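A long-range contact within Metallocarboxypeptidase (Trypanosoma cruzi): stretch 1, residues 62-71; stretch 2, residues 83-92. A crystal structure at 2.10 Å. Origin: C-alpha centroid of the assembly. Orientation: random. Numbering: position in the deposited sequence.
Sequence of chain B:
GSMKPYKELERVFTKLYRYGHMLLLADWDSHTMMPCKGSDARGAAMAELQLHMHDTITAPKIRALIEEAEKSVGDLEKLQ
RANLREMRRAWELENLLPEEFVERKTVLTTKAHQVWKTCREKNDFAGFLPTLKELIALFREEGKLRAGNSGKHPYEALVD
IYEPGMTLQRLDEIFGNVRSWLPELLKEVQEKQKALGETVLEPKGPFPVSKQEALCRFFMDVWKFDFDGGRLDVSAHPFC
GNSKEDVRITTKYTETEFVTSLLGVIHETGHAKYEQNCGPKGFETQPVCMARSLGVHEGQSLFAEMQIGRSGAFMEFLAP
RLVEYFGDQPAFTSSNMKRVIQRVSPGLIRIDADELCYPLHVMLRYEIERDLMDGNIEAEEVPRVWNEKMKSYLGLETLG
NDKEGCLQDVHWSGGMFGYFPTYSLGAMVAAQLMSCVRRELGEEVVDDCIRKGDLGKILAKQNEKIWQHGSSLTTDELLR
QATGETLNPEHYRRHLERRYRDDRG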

# COMPACT_ATOMS: atom_id res chain seq x y z
N ILE B 62 29.44 8.22 5.89
CA ILE B 62 28.56 8.54 7.01
C ILE B 62 29.35 8.63 8.29
O ILE B 62 29.21 9.60 9.04
N ARG B 63 30.16 7.61 8.56
CA ARG B 63 31.03 7.60 9.74
C ARG B 63 31.93 8.82 9.81
O ARG B 63 32.05 9.47 10.85
N ALA B 64 32.58 9.14 8.69
CA ALA B 64 33.41 10.34 8.58
C ALA B 64 32.57 11.60 8.83
O ALA B 64 33.03 12.53 9.50
N LEU B 65 31.34 11.61 8.34
CA LEU B 65 30.46 12.76 8.56
C LEU B 65 30.12 12.90 10.06
O LEU B 65 30.21 13.97 10.64
N ILE B 66 29.75 11.78 10.68
CA ILE B 66 29.40 11.77 12.08
C ILE B 66 30.59 12.25 12.93
O ILE B 66 30.42 13.06 13.84
N GLU B 67 31.77 11.75 12.63
CA GLU B 67 33.00 12.17 13.33
C GLU B 67 33.33 13.66 13.18
O GLU B 67 33.65 14.31 14.17
N GLU B 68 33.25 14.21 11.98
CA GLU B 68 33.43 15.66 11.84
C GLU B 68 32.39 16.46 12.60
O GLU B 68 32.71 17.48 13.21
N ALA B 69 31.14 16.02 12.57
CA ALA B 69 30.07 16.75 13.24
C ALA B 69 30.25 16.74 14.75
O ALA B 69 29.87 17.69 15.42
N GLU B 70 30.81 15.64 15.27
CA GLU B 70 30.94 15.44 16.71
C GLU B 70 32.10 16.22 17.34
O GLU B 70 32.10 16.46 18.54
N LYS B 71 33.11 16.59 16.54
CA LYS B 71 34.19 17.39 17.08
C LYS B 71 33.74 18.84 17.31
O LYS B 71 34.27 19.52 18.18
N ASN B 83 19.89 15.15 18.01
CA ASN B 83 19.66 14.47 16.74
C ASN B 83 20.96 13.80 16.32
O ASN B 83 20.93 12.64 15.88
N LEU B 84 22.10 14.48 16.52
CA LEU B 84 23.38 13.87 16.16
C LEU B 84 23.64 12.60 16.98
O LEU B 84 24.16 11.61 16.46
N ARG B 85 23.29 12.63 18.27
CA ARG B 85 23.30 11.42 19.12
C ARG B 85 22.44 10.29 18.54
O ARG B 85 22.84 9.13 18.51
N GLU B 86 21.23 10.63 18.08
CA GLU B 86 20.34 9.61 17.57
C GLU B 86 20.82 9.09 16.22
O GLU B 86 20.65 7.91 15.92
N MET B 87 21.46 9.95 15.42
CA MET B 87 22.08 9.52 14.17
C MET B 87 23.18 8.49 14.38
O MET B 87 23.24 7.50 13.68
N ARG B 88 24.10 8.77 15.31
CA ARG B 88 25.15 7.79 15.66
C ARG B 88 24.57 6.47 16.09
O ARG B 88 25.05 5.41 15.67
N ARG B 89 23.54 6.52 16.93
CA ARG B 89 22.85 5.32 17.37
C ARG B 89 22.28 4.48 16.20
O ARG B 89 22.50 3.28 16.16
N ALA B 90 21.53 5.13 15.29
CA ALA B 90 21.01 4.42 14.10
C ALA B 90 22.16 3.87 13.27
O ALA B 90 22.07 2.78 12.78
N TRP B 91 23.24 4.63 13.13
CA TRP B 91 24.40 4.19 12.35
C TRP B 91 25.09 2.98 13.01
O TRP B 91 25.43 2.00 12.35
N GLU B 92 25.28 3.04 14.32
CA GLU B 92 25.88 1.92 15.04
C GLU B 92 25.01 0.66 14.96
O GLU B 92 25.51 -0.44 14.85

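Both stretches are helical, and their N-to-C directions differ by 152°, so the pair runs roughly antiparallel, with axes 10.8 Å apart at closest approach. The nearest CA atoms pair Ile66 with Arg88 (6.8 Å) and Arg63 with Trp91 (7.9 Å), and 504 Å² is buried in total.

The apolar layer is built from side chains whose CA-to-CB bonds point toward the partner helix. Trp91 (chi1 t, chi2 91°) lays its indole against the first helix: CD1 lies 3.5 Å from Ile62 CG2, and CZ2 lies 3.5 Å from Arg63 CB. Ile66, with chi1 m and chi2 t, extends CD1 to 3.7 Å from Trp91 CB and 4.0 Å from Arg88 CA. At the other end, Leu84 (t, p) brings CD2 to 3.7 Å from Ala69 CB and 3.9 Å from Glu70 CG. Met87 also starts toward the first helix, but its m, t, t rotamer leads the end away.

The direct polar link is a two-pronged salt bridge. Glu70 (m, t) meets the edge of the Arg88 guanidinium: Arg88 NE donates to Glu70 OE2 at 2.7 Å and 158°, and Arg88 NH1 donates to Glu70 OE1 at 3.0 Å and 144°. The CA-to-CB bond of Arg88 points sideways; its t, t, m course carries the guanidinium nearer the first helix. Arg88 NH2 donates to Glu92 OE1 within its own helix (2.8 Å, 159°), so all three guanidinium nitrogens have carboxylate acceptors.

The indole donor is satisfied by solvent: Trp91 NE1 donates to water 1 at 2.9 Å. The same water accepts a weak bond from Arg63 N at 3.5 Å, making a tenuous bridge between the helices. Arg63 NE instead forms a salt bridge with Glu67 OE1 (3.3 Å) along its own helix.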

# COMPACT_ATOMS: atom_id res chain seq x y z
CB ILE B 62 27.40 7.50 7.20
CG1 ILE B 62 26.62 7.31 5.90
CG2 ILE B 62 26.43 7.95 8.26
CD1 ILE B 62 26.13 8.62 5.29
CB ARG B 63 31.88 6.34 9.73
CG ARG B 63 32.78 6.15 10.95
CD ARG B 63 33.85 5.14 10.63
NE ARG B 63 34.81 5.03 11.72
CZ ARG B 63 34.83 4.05 12.63
NH1 ARG B 63 33.93 3.07 12.61
NH2 ARG B 63 35.78 4.06 13.57
CB ALA B 64 34.07 10.39 7.20
CB LEU B 65 29.19 12.68 7.70
CG LEU B 65 29.28 13.10 6.23
CD1 LEU B 65 27.97 12.82 5.54
CD2 LEU B 65 29.66 14.57 6.08
CB ILE B 66 28.93 10.36 12.56
CG1 ILE B 66 27.59 9.96 11.91
CG2 ILE B 66 28.73 10.33 14.04
CD1 ILE B 66 27.13 8.57 12.31
CB GLU B 67 34.18 11.29 12.91
CG GLU B 67 34.07 9.88 13.48
CD GLU B 67 35.20 8.94 13.07
OE1 GLU B 67 35.19 7.79 13.55
OE2 GLU B 67 36.09 9.32 12.27
CB GLU B 68 33.43 16.11 10.38
CG GLU B 68 34.64 15.67 9.57
CD GLU B 68 35.99 16.12 10.15
OE1 GLU B 68 37.02 15.57 9.70
OE2 GLU B 68 36.04 17.02 11.03
CB ALA B 69 28.69 16.20 12.85
CB GLU B 70 31.11 13.95 17.03
CG GLU B 70 29.85 13.14 16.87
CD GLU B 70 30.03 11.69 17.25
OE1 GLU B 70 31.15 11.17 17.20
OE2 GLU B 70 29.02 11.06 17.59
CB LYS B 71 35.44 17.30 16.20
CG LYS B 71 35.33 17.84 14.78
CD LYS B 71 36.70 17.82 14.07
CE LYS B 71 37.18 16.39 13.75
NZ LYS B 71 38.18 16.36 12.61
CB ASN B 83 19.11 15.44 15.70
CG ASN B 83 18.59 14.77 14.44
OD1 ASN B 83 17.97 13.70 14.49
ND2 ASN B 83 18.84 15.41 13.30
CB LEU B 84 24.54 14.86 16.31
CG LEU B 84 25.94 14.42 15.87
CD1 LEU B 84 25.97 13.88 14.44
CD2 LEU B 84 26.95 15.59 16.04
CB ARG B 85 22.81 11.75 20.53
CG ARG B 85 22.95 10.62 21.55
CD ARG B 85 22.25 10.97 22.86
NE ARG B 85 20.82 11.17 22.65
CZ ARG B 85 20.05 12.05 23.28
NH1 ARG B 85 20.54 12.87 24.19
NH2 ARG B 85 18.76 12.12 22.98
CB GLU B 86 18.91 10.11 17.55
CG GLU B 86 18.39 10.44 18.91
CD GLU B 86 18.54 9.29 19.92
OE1 GLU B 86 18.24 8.14 19.56
OE2 GLU B 86 18.91 9.57 21.08
CB MET B 87 22.71 10.73 13.44
CG MET B 87 21.74 11.71 12.84
SD MET B 87 22.59 13.17 12.23
CE MET B 87 21.27 13.87 11.19
CB ARG B 88 26.06 8.30 16.78
CG ARG B 88 26.99 7.23 17.32
CD ARG B 88 28.05 7.80 18.26
NE ARG B 88 29.17 8.37 17.51
CZ ARG B 88 30.22 7.68 17.10
NH1 ARG B 88 31.19 8.30 16.45
NH2 ARG B 88 30.31 6.37 17.32
CB ARG B 89 21.73 5.67 18.34
CG ARG B 89 20.88 4.49 18.69
CD ARG B 89 19.81 4.80 19.72
NE ARG B 89 18.87 3.66 19.81
CZ ARG B 89 19.16 2.48 20.39
NH1 ARG B 89 20.36 2.23 20.94
NH2 ARG B 89 18.25 1.54 20.40
CB ALA B 90 20.13 5.33 13.24
CB TRP B 91 25.37 5.37 12.16
CG TRP B 91 26.63 4.99 11.46
CD1 TRP B 91 26.86 5.03 10.12
CD2 TRP B 91 27.83 4.52 12.07
NE1 TRP B 91 28.14 4.59 9.85
CE2 TRP B 91 28.75 4.27 11.04
CE3 TRP B 91 28.21 4.28 13.39
CZ2 TRP B 91 30.02 3.81 11.30
CZ3 TRP B 91 29.46 3.81 13.64
CH2 TRP B 91 30.36 3.58 12.60
CB GLU B 92 26.14 2.30 16.50
CG GLU B 92 27.35 3.21 16.66
CD GLU B 92 27.59 3.68 18.07
OE1 GLU B 92 28.46 4.55 18.27
OE2 GLU B 92 26.90 3.19 19.00
O HOH W 1 30.06 4.24 7.67